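Local atomic coordinates of cycloalternan-forming enzyme (Listeria monocytogenes serovar 1/2a, PDB entry 5F7U), a protein that is a multidomain carbohydrate-active enzyme of glycoside hydrolase family 31, built around a TIM barrel and carrying a family 6 carbohydrate-binding module. Residues M632-K646 and R673-I687. The protein carries 1 engineered substitution. Numbering follows the deposited sequence.
Sequences MAGFTGDYPTAELYK and RSPWNAVARTGDETI. With GLC (alpha-D-glucopyranose), chain F.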
ATOM      1  N   MET A 632       7.091   8.950  -8.898  1.00 12.74           N
ATOM      2  CA  MET A 632       7.534   8.046  -9.969  1.00 12.92           C
ATOM      3  C   MET A 632       8.941   8.428 -10.437  1.00 12.81           C
ATOM      4  O   MET A 632       9.230   9.608 -10.667  1.00 12.45           O
ATOM      5  CB  MET A 632       6.523   7.984 -11.130  1.00 14.14           C
ATOM      6  CG  MET A 632       6.151   9.319 -11.748  1.00 14.91           C
ATOM      7  SD  MET A 632       5.532   9.080 -13.430  1.00 16.40           S
ATOM      8  CE  MET A 632       7.106   9.001 -14.261  1.00 16.81           C
ATOM      9  N   ALA A 633       9.815   7.423 -10.506  1.00 12.61           N
ATOM     10  CA  ALA A 633      11.226   7.597 -10.897  1.00 12.88           C
ATOM     11  C   ALA A 633      12.094   8.361  -9.903  1.00 12.96           C
ATOM     12  O   ALA A 633      13.213   8.700 -10.244  1.00 13.07           O
ATOM     13  CB  ALA A 633      11.356   8.183 -12.314  1.00 12.92           C
ATOM     14  N   GLY A 634      11.584   8.603  -8.688  1.00 12.98           N
ATOM     15  CA  GLY A 634      12.353   9.258  -7.597  1.00 12.81           C
ATOM     16  C   GLY A 634      12.300  10.770  -7.715  1.00 13.35           C
ATOM     17  O   GLY A 634      12.206  11.301  -8.824  1.00 13.33           O
ATOM     18  N   PHE A 635      12.362  11.478  -6.585  1.00 13.66           N
ATOM     19  CA  PHE A 635      12.192  12.940  -6.640  1.00 14.36           C
ATOM     20  C   PHE A 635      13.514  13.709  -6.538  1.00 15.35           C
ATOM     21  O   PHE A 635      13.551  14.924  -6.738  1.00 15.05           O
ATOM     22  CB  PHE A 635      11.131  13.434  -5.641  1.00 13.89           C
ATOM     23  CG  PHE A 635      11.652  13.801  -4.254  1.00 14.26           C
ATOM     24  CD1 PHE A 635      12.610  13.021  -3.566  1.00 14.48           C
ATOM     25  CD2 PHE A 635      11.119  14.919  -3.602  1.00 14.29           C
ATOM     26  CE1 PHE A 635      13.050  13.406  -2.288  1.00 14.84           C
ATOM     27  CE2 PHE A 635      11.539  15.284  -2.312  1.00 14.53           C
ATOM     28  CZ  PHE A 635      12.510  14.530  -1.663  1.00 14.62           C
ATOM     29  N   THR A 636      14.590  12.990  -6.234  1.00 16.49           N
ATOM     30  CA  THR A 636      15.898  13.626  -6.032  1.00 18.27           C
ATOM     31  C   THR A 636      17.033  12.701  -6.472  1.00 18.79           C
ATOM     32  O   THR A 636      16.792  11.578  -6.881  1.00 17.22           O
ATOM     33  CB  THR A 636      16.077  14.085  -4.560  1.00 19.27           C
ATOM     34  OG1 THR A 636      17.163  15.028  -4.492  1.00 21.72           O
ATOM     35  CG2 THR A 636      16.299  12.919  -3.607  1.00 19.37           C
ATOM     36  N   GLY A 637      18.266  13.205  -6.384  1.00 20.39           N
ATOM     37  CA  GLY A 637      19.426  12.512  -6.903  1.00 21.96           C
ATOM     38  C   GLY A 637      19.624  12.951  -8.329  1.00 23.31           C
ATOM     39  O   GLY A 637      18.888  13.817  -8.832  1.00 25.75           O
ATOM     40  N   ASP A 638      20.584  12.333  -9.000  1.00 23.03           N
ATOM     41  CA  ASP A 638      20.821  12.623 -10.412  1.00 23.15           C
ATOM     42  C   ASP A 638      19.552  12.295 -11.200  1.00 20.91           C
ATOM     43  O   ASP A 638      18.795  11.373 -10.832  1.00 20.08           O
ATOM     44  CB  ASP A 638      22.019  11.829 -10.933  1.00 25.83           C
ATOM     45  CG  ASP A 638      23.357  12.318 -10.351  1.00 28.25           C
ATOM     46  OD1 ASP A 638      23.474  13.500  -9.947  1.00 29.93           O
ATOM     47  OD2 ASP A 638      24.302  11.507 -10.329  1.00 29.99           O
ATOM     48  N   TYR A 639      19.309  13.070 -12.255  1.00 19.53           N
ATOM     49  CA  TYR A 639      18.057  12.966 -12.997  1.00 17.91           C
ATOM     50  C   TYR A 639      17.912  11.537 -13.521  1.00 17.21           C
ATOM     51  O   TYR A 639      18.909  10.937 -13.959  1.00 17.63           O
ATOM     52  CB  TYR A 639      18.026  13.983 -14.153  1.00 17.82           C
ATOM     53  CG  TYR A 639      16.615  14.186 -14.625  1.00 17.37           C
ATOM     54  CD1 TYR A 639      15.772  15.082 -13.959  1.00 16.85           C
ATOM     55  CD2 TYR A 639      16.096  13.429 -15.671  1.00 16.98           C
ATOM     56  CE1 TYR A 639      14.450  15.231 -14.343  1.00 16.61           C
ATOM     57  CE2 TYR A 639      14.766  13.577 -16.071  1.00 16.83           C
ATOM     58  CZ  TYR A 639      13.957  14.482 -15.405  1.00 16.39           C
ATOM     59  OH  TYR A 639      12.638  14.622 -15.782  1.00 15.85           O
ATOM     60  N   PRO A 640      16.680  10.963 -13.471  1.00 16.22           N
ATOM     61  CA  PRO A 640      16.575   9.551 -13.890  1.00 15.81           C
ATOM     62  C   PRO A 640      17.010   9.359 -15.329  1.00 16.12           C
ATOM     63  O   PRO A 640      16.874  10.276 -16.155  1.00 16.85           O
ATOM     64  CB  PRO A 640      15.076   9.240 -13.737  1.00 15.26           C
ATOM     65  CG  PRO A 640      14.409  10.576 -13.607  1.00 15.50           C
ATOM     66  CD  PRO A 640      15.418  11.456 -12.915  1.00 15.47           C
ATOM     67  N   THR A 641      17.544   8.180 -15.632  1.00 16.07           N
ATOM     68  CA  THR A 641      17.813   7.842 -17.018  1.00 16.03           C
ATOM     69  C   THR A 641      16.469   7.675 -17.730  1.00 15.81           C
ATOM     70  O   THR A 641      15.433   7.477 -17.078  1.00 15.23           O
ATOM     71  CB  THR A 641      18.578   6.515 -17.114  1.00 16.11           C
ATOM     72  OG1 THR A 641      17.787   5.482 -16.512  1.00 15.38           O
ATOM     73  CG2 THR A 641      19.909   6.603 -16.354  1.00 16.39           C
ATOM     74  N   ALA A 642      16.499   7.701 -19.060  1.00 16.01           N
ATOM     75  CA  ALA A 642      15.285   7.493 -19.851  1.00 15.87           C
ATOM     76  C   ALA A 642      14.690   6.124 -19.564  1.00 15.85           C
ATOM     77  O   ALA A 642      13.455   5.974 -19.467  1.00 15.58           O
ATOM     78  CB  ALA A 642      15.582   7.657 -21.333  1.00 16.33           C
ATOM     79  N   GLU A 643      15.573   5.137 -19.403  1.00 15.87           N
ATOM     80  CA  GLU A 643      15.154   3.771 -19.071  1.00 16.03           C
ATOM     81  C   GLU A 643      14.391   3.742 -17.751  1.00 15.00           C
ATOM     82  O   GLU A 643      13.280   3.216 -17.678  1.00 14.43           O
ATOM     83  CB  GLU A 643      16.381   2.853 -18.976  1.00 17.01           C
ATOM     84  CG  GLU A 643      16.002   1.397 -18.696  1.00 17.87           C
ATOM     85  CD  GLU A 643      17.185   0.534 -18.304  1.00 19.29           C
ATOM     86  OE1 GLU A 643      16.987  -0.688 -18.150  1.00 19.00           O
ATOM     87  OE2 GLU A 643      18.313   1.065 -18.164  1.00 19.94           O
ATOM     88  N   LEU A 644      14.979   4.306 -16.694  1.00 14.61           N
ATOM     89  CA  LEU A 644      14.273   4.334 -15.401  1.00 13.90           C
ATOM     90  C   LEU A 644      12.954   5.094 -15.523  1.00 13.66           C
ATOM     91  O   LEU A 644      11.930   4.647 -14.992  1.00 13.67           O
ATOM     92  CB  LEU A 644      15.132   4.950 -14.283  1.00 13.76           C
ATOM     93  CG  LEU A 644      14.423   5.103 -12.918  1.00 13.22           C
ATOM     94  CD1 LEU A 644      13.919   3.774 -12.323  1.00 13.02           C
ATOM     95  CD2 LEU A 644      15.351   5.759 -11.918  1.00 13.44           C
ATOM     96  N   TYR A 645      12.989   6.243 -16.198  1.00 13.92           N
ATOM     97  CA  TYR A 645      11.791   7.059 -16.313  1.00 13.66           C
ATOM     98  C   TYR A 645      10.660   6.244 -16.978  1.00 13.60           C
ATOM     99  O   TYR A 645       9.523   6.274 -16.506  1.00 13.39           O
ATOM    100  CB  TYR A 645      12.073   8.362 -17.060  1.00 13.88           C
ATOM    101  CG  TYR A 645      10.916   9.333 -16.941  1.00 13.65           C
ATOM    102  CD1 TYR A 645      10.813  10.178 -15.833  1.00 13.56           C
ATOM    103  CD2 TYR A 645       9.905   9.378 -17.922  1.00 13.70           C
ATOM    104  CE1 TYR A 645       9.757  11.054 -15.704  1.00 13.61           C
ATOM    105  CE2 TYR A 645       8.836  10.252 -17.791  1.00 13.77           C
ATOM    106  CZ  TYR A 645       8.769  11.079 -16.678  1.00 13.75           C
ATOM    107  OH  TYR A 645       7.721  11.959 -16.534  1.00 13.75           O
ATOM    108  N   LYS A 646      10.992   5.518 -18.046  1.00 13.89           N
ATOM    109  CA  LYS A 646      10.005   4.729 -18.798  1.00 14.17           C
ATOM    110  C   LYS A 646       9.474   3.552 -17.977  1.00 13.96           C
ATOM    111  O   LYS A 646       8.259   3.276 -17.973  1.00 13.94           O
ATOM    112  CB  LYS A 646      10.606   4.234 -20.130  1.00 14.55           C
ATOM    113  CG  LYS A 646      10.728   5.323 -21.179  1.00 15.23           C
ATOM    114  CD  LYS A 646      11.241   4.707 -22.470  1.00 15.91           C
ATOM    115  CE  LYS A 646      11.180   5.681 -23.645  1.00 16.48           C
ATOM    116  NZ  LYS A 646      11.636   4.929 -24.854  1.00 17.54           N
ATOM    117  N   ARG A 673      10.106  16.021 -12.801  1.00 14.08           N
ATOM    118  CA  ARG A 673       9.937  14.668 -13.321  1.00 13.74           C
ATOM    119  C   ARG A 673       8.703  14.579 -14.240  1.00 13.75           C
ATOM    120  O   ARG A 673       8.081  13.527 -14.380  1.00 13.51           O
ATOM    121  CB  ARG A 673       9.861  13.659 -12.172  1.00 13.34           C
ATOM    122  CG  ARG A 673      11.216  13.040 -11.797  1.00 13.60           C
ATOM    123  CD  ARG A 673      12.143  14.039 -11.136  1.00 13.97           C
ATOM    124  NE  ARG A 673      13.285  13.373 -10.499  1.00 14.03           N
ATOM    125  CZ  ARG A 673      14.444  13.969 -10.228  1.00 14.66           C
ATOM    126  NH1 ARG A 673      14.646  15.254 -10.557  1.00 14.80           N
ATOM    127  NH2 ARG A 673      15.423  13.276  -9.634  1.00 14.58           N
ATOM    128  N   SER A 674       8.363  15.693 -14.882  1.00 14.09           N
ATOM    129  CA  SER A 674       7.322  15.705 -15.905  1.00 14.20           C
ATOM    130  C   SER A 674       7.851  15.038 -17.187  1.00 14.52           C
ATOM    131  O   SER A 674       9.076  15.006 -17.400  1.00 14.47           O
ATOM    132  CB  SER A 674       6.967  17.161 -16.194  1.00 14.47           C
ATOM    133  OG  SER A 674       8.097  17.829 -16.727  1.00 14.68           O
ATOM    134  N   PRO A 675       6.942  14.537 -18.070  1.00 14.71           N
ATOM    135  CA  PRO A 675       7.465  13.854 -19.264  1.00 15.13           C
ATOM    136  C   PRO A 675       8.159  14.810 -20.230  1.00 15.57           C
ATOM    137  O   PRO A 675       9.145  14.419 -20.844  1.00 15.84           O
ATOM    138  CB  PRO A 675       6.229  13.206 -19.898  1.00 15.23           C
ATOM    139  CG  PRO A 675       5.057  13.941 -19.320  1.00 15.15           C
ATOM    140  CD  PRO A 675       5.478  14.353 -17.931  1.00 14.78           C
ATOM    141  N   TRP A 676       7.678  16.057 -20.337  1.00 15.67           N
ATOM    142  CA  TRP A 676       8.323  17.039 -21.202  1.00 16.31           C
ATOM    143  C   TRP A 676       9.730  17.414 -20.688  1.00 16.33           C
ATOM    144  O   TRP A 676      10.679  17.523 -21.477  1.00 16.98           O
ATOM    145  CB  TRP A 676       7.407  18.275 -21.457  1.00 16.62           C
ATOM    146  CG  TRP A 676       6.954  18.979 -20.204  1.00 16.60           C
ATOM    147  CD1 TRP A 676       7.608  19.983 -19.563  1.00 16.89           C
ATOM    148  CD2 TRP A 676       5.750  18.738 -19.451  1.00 16.49           C
ATOM    149  NE1 TRP A 676       6.909  20.368 -18.435  1.00 16.85           N
ATOM    150  CE2 TRP A 676       5.771  19.617 -18.335  1.00 16.53           C
ATOM    151  CE3 TRP A 676       4.672  17.847 -19.589  1.00 16.53           C
ATOM    152  CZ2 TRP A 676       4.737  19.662 -17.385  1.00 16.29           C
ATOM    153  CZ3 TRP A 676       3.641  17.868 -18.623  1.00 16.43           C
ATOM    154  CH2 TRP A 676       3.690  18.772 -17.531  1.00 16.36           C
ATOM    155  N   ASN A 677       9.884  17.590 -19.376  1.00 15.87           N
ATOM    156  CA  ASN A 677      11.227  17.819 -18.839  1.00 16.07           C
ATOM    157  C   ASN A 677      12.137  16.611 -18.930  1.00 15.94           C
ATOM    158  O   ASN A 677      13.353  16.776 -19.095  1.00 16.18           O
ATOM    159  CB  ASN A 677      11.215  18.344 -17.397  1.00 15.89           C
ATOM    160  CG  ASN A 677      12.539  18.999 -17.025  1.00 16.27           C
ATOM    161  OD1 ASN A 677      13.032  19.861 -17.757  1.00 16.83           O
ATOM    162  ND2 ASN A 677      13.156  18.539 -15.938  1.00 15.78           N
ATOM    163  N   ALA A 678      11.561  15.412 -18.832  1.00 15.50           N
ATOM    164  CA  ALA A 678      12.358  14.189 -18.969  1.00 15.74           C
ATOM    165  C   ALA A 678      12.957  14.106 -20.379  1.00 16.58           C
ATOM    166  O   ALA A 678      14.137  13.782 -20.536  1.00 16.90           O
ATOM    167  CB  ALA A 678      11.535  12.950 -18.606  1.00 15.39           C
ATOM    168  N   VAL A 679      12.145  14.424 -21.396  1.00 17.13           N
ATOM    169  CA  VAL A 679      12.624  14.552 -22.778  1.00 18.12           C
ATOM    170  C   VAL A 679      13.781  15.569 -22.838  1.00 18.99           C
ATOM    171  O   VAL A 679      14.848  15.269 -23.408  1.00 19.52           O
ATOM    172  CB  VAL A 679      11.469  14.926 -23.758  1.00 18.20           C
ATOM    173  CG1 VAL A 679      12.000  15.353 -25.131  1.00 18.90           C
ATOM    174  CG2 VAL A 679      10.523  13.749 -23.921  1.00 17.97           C
ATOM    175  N   ALA A 680      13.591  16.751 -22.242  1.00 18.90           N
ATOM    176  CA  ALA A 680      14.612  17.814 -22.272  1.00 19.65           C
ATOM    177  C   ALA A 680      15.933  17.377 -21.612  1.00 19.83           C
ATOM    178  O   ALA A 680      17.000  17.540 -22.217  1.00 20.55           O
ATOM    179  CB  ALA A 680      14.077  19.088 -21.624  1.00 19.67           C
ATOM    180  N   ARG A 681      15.846  16.776 -20.424  1.00 18.97           N
ATOM    181  CA  ARG A 681      17.019  16.384 -19.634  1.00 19.21           C
ATOM    182  C   ARG A 681      17.798  15.203 -20.198  1.00 19.79           C
ATOM    183  O   ARG A 681      19.030  15.207 -20.158  1.00 19.99           O
ATOM    184  CB  ARG A 681      16.626  16.087 -18.173  1.00 18.79           C
ATOM    185  CG  ARG A 681      16.194  17.308 -17.365  1.00 18.61           C
ATOM    186  CD  ARG A 681      17.332  18.317 -17.149  1.00 19.23           C
ATOM    187  NE  ARG A 681      18.516  17.715 -16.506  1.00 19.13           N
ATOM    188  CZ  ARG A 681      18.719  17.603 -15.196  1.00 18.95           C
ATOM    189  NH1 ARG A 681      17.836  18.056 -14.321  1.00 18.69           N
ATOM    190  NH2 ARG A 681      19.827  17.018 -14.747  1.00 19.33           N
ATOM    191  N   THR A 682      17.093  14.208 -20.729  1.00 19.90           N
ATOM    192  CA  THR A 682      17.742  12.981 -21.235  1.00 20.39           C
ATOM    193  C   THR A 682      18.055  13.051 -22.725  1.00 21.55           C
ATOM    194  O   THR A 682      18.873  12.277 -23.213  1.00 22.44           O
ATOM    195  CB  THR A 682      16.852  11.724 -21.048  1.00 19.58           C
ATOM    196  OG1 THR A 682      15.665  11.874 -21.826  1.00 19.51           O
ATOM    197  CG2 THR A 682      16.462  11.495 -19.598  1.00 18.73           C
ATOM    198  N   GLY A 683      17.367  13.928 -23.455  1.00 21.91           N
ATOM    199  CA  GLY A 683      17.491  13.997 -24.909  1.00 22.61           C
ATOM    200  C   GLY A 683      16.720  12.905 -25.627  1.00 22.81           C
ATOM    201  O   GLY A 683      16.791  12.811 -26.847  1.00 23.88           O
ATOM    202  N   ASP A 684      15.984  12.072 -24.885  1.00 22.10           N
ATOM    203  CA  ASP A 684      15.253  10.959 -25.476  1.00 21.89           C
ATOM    204  C   ASP A 684      13.807  11.346 -25.753  1.00 21.70           C
ATOM    205  O   ASP A 684      12.965  11.278 -24.854  1.00 20.60           O
ATOM    206  CB  ASP A 684      15.316   9.705 -24.577  1.00 21.92           C
ATOM    207  CG  ASP A 684      14.732   8.465 -25.253  1.00 22.36           C
ATOM    208  OD1 ASP A 684      14.049   8.578 -26.307  1.00 22.06           O
ATOM    209  OD2 ASP A 684      14.995   7.356 -24.731  1.00 23.11           O
ATOM    210  N   GLU A 685      13.527  11.715 -27.010  1.00 21.92           N
ATOM    211  CA  GLU A 685      12.196  12.171 -27.417  1.00 22.29           C
ATOM    212  C   GLU A 685      11.112  11.097 -27.256  1.00 21.53           C
ATOM    213  O   GLU A 685       9.941  11.427 -27.070  1.00 20.92           O
ATOM    214  CB  GLU A 685      12.213  12.719 -28.855  1.00 24.75           C
ATOM    215  CG  GLU A 685      12.932  14.068 -28.971  1.00 27.71           C
ATOM    216  CD  GLU A 685      12.813  14.737 -30.344  1.00 30.66           C
ATOM    217  OE1 GLU A 685      11.884  14.428 -31.139  1.00 32.47           O
ATOM    218  OE2 GLU A 685      13.653  15.624 -30.636  1.00 33.74           O
ATOM    219  N   THR A 686      11.512   9.819 -27.310  1.00 20.67           N
ATOM    220  CA  THR A 686      10.550   8.708 -27.224  1.00 20.04           C
ATOM    221  C   THR A 686       9.909   8.563 -25.828  1.00 18.99           C
ATOM    222  O   THR A 686       8.940   7.824 -25.680  1.00 18.60           O
ATOM    223  CB  THR A 686      11.167   7.356 -27.622  1.00 20.35           C
ATOM    224  OG1 THR A 686      12.140   6.968 -26.639  1.00 19.87           O
ATOM    225  CG2 THR A 686      11.818   7.437 -29.011  1.00 21.27           C
ATOM    226  N   ILE A 687      10.439   9.280 -24.831  1.00 18.34           N
ATOM    227  CA  ILE A 687       9.823   9.317 -23.498  1.00 17.53           C
ATOM    228  C   ILE A 687       8.375   9.808 -23.568  1.00 17.57           C
ATOM    229  O   ILE A 687       7.493   9.248 -22.911  1.00 17.30           O
ATOM    230  CB  ILE A 687      10.643  10.180 -22.510  1.00 17.26           C
ATOM    231  CG1 ILE A 687      11.883   9.408 -22.032  1.00 17.16           C
ATOM    232  CG2 ILE A 687       9.809  10.590 -21.302  1.00 16.85           C
ATOM    233  CD1 ILE A 687      12.875  10.264 -21.269  1.00 16.98           C
TER
HETATM  234  C1  GLC F   2       9.420  16.807   2.423  1.00 24.23           C
HETATM  235  C2  GLC F   2       8.575  15.943   1.463  1.00 22.22           C
HETATM  236  C3  GLC F   2       8.839  16.257  -0.024  1.00 21.59           C
HETATM  237  C4  GLC F   2       8.696  17.765  -0.285  1.00 21.87           C
HETATM  238  C5  GLC F   2       9.412  18.594   0.791  1.00 23.14           C
HETATM  239  C6  GLC F   2       9.165  20.089   0.670  1.00 23.44           C
HETATM  240  O2  GLC F   2       8.693  14.558   1.803  1.00 22.18           O
HETATM  241  O3  GLC F   2       7.923  15.551  -0.880  1.00 19.32           O
HETATM  242  O4  GLC F   2       9.234  18.094  -1.579  1.00 19.95           O
HETATM  243  O5  GLC F   2       9.104  18.186   2.140  1.00 23.37           O
HETATM  244  O6  GLC F   2      10.049  20.715   1.621  1.00 24.60           O
HETATM  245  O   HOH W   1      20.126  16.334 -12.048  1.00 29.87           O
HETATM  246  O   HOH W   2      14.420   4.731 -24.407  1.00 26.96           O
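Arg673 pushes its guanidinium group into the curl of loop 634-640, a tightly packed part of the contact. Arg673 NE gives a hydrogen bond to Gly634 O (2.9 Å), bent at 137°, while Gly637 O lies at the guanidinium edge. Phe635 O sits over one face and Pro640 CD over the other. The bend at chi2 (70°) carries the group into the loop; there NH2 forms a hydrogen bond to Ser605. Phe635, on the same loop, belongs to a glycan pocket, and its CE2 lies 3.7 Å from C3 of a bound alpha-D-glucopyranose.

Alongside, the Tyr645 ring lies against helix 675-682. Ala678 CB stands 3.7 Å from the centroid of the Tyr645 ring, a clear CH-pi contact, and Met632 CE covers the opposite face. Tyr645 OH donates to Arg673 O (2.7 Å) from above that carbonyl's plane, and Ile687 CG2 touches Tyr645 CD2. Tyr639 takes Arg681 CB over one ring face, while its hydroxyl bonds to Glu672 O.

Towards solvent the contact becomes looser and wetter. Arg681, folded back by its bends at chi2 and chi3, lays its guanidinium over Tyr639 CB, holds a water at its edge, and has Ser670 and Glu671 as further partners, Glu671 bridging to both arginines. Thr686 and Asp684 mark the other open end, where Lys646, itself buried, extends NZ to Thr686 OG1 (2.8 Å); a water links NZ to Asp684, while NZ makes its salt bridge to Asp790.

In the family 31 TIM barrel, the loop leaves strand 628-631 and enters helix 642-653, whose first turn runs nearly antiparallel to helix 675-682 (164°, axes 11.0 Å apart); Phe691 of helix 687-700 packs against Met632, Tyr645 and Pro675, and Phe660 of strand 657-660 touches Met632, Arg673 and Ser674.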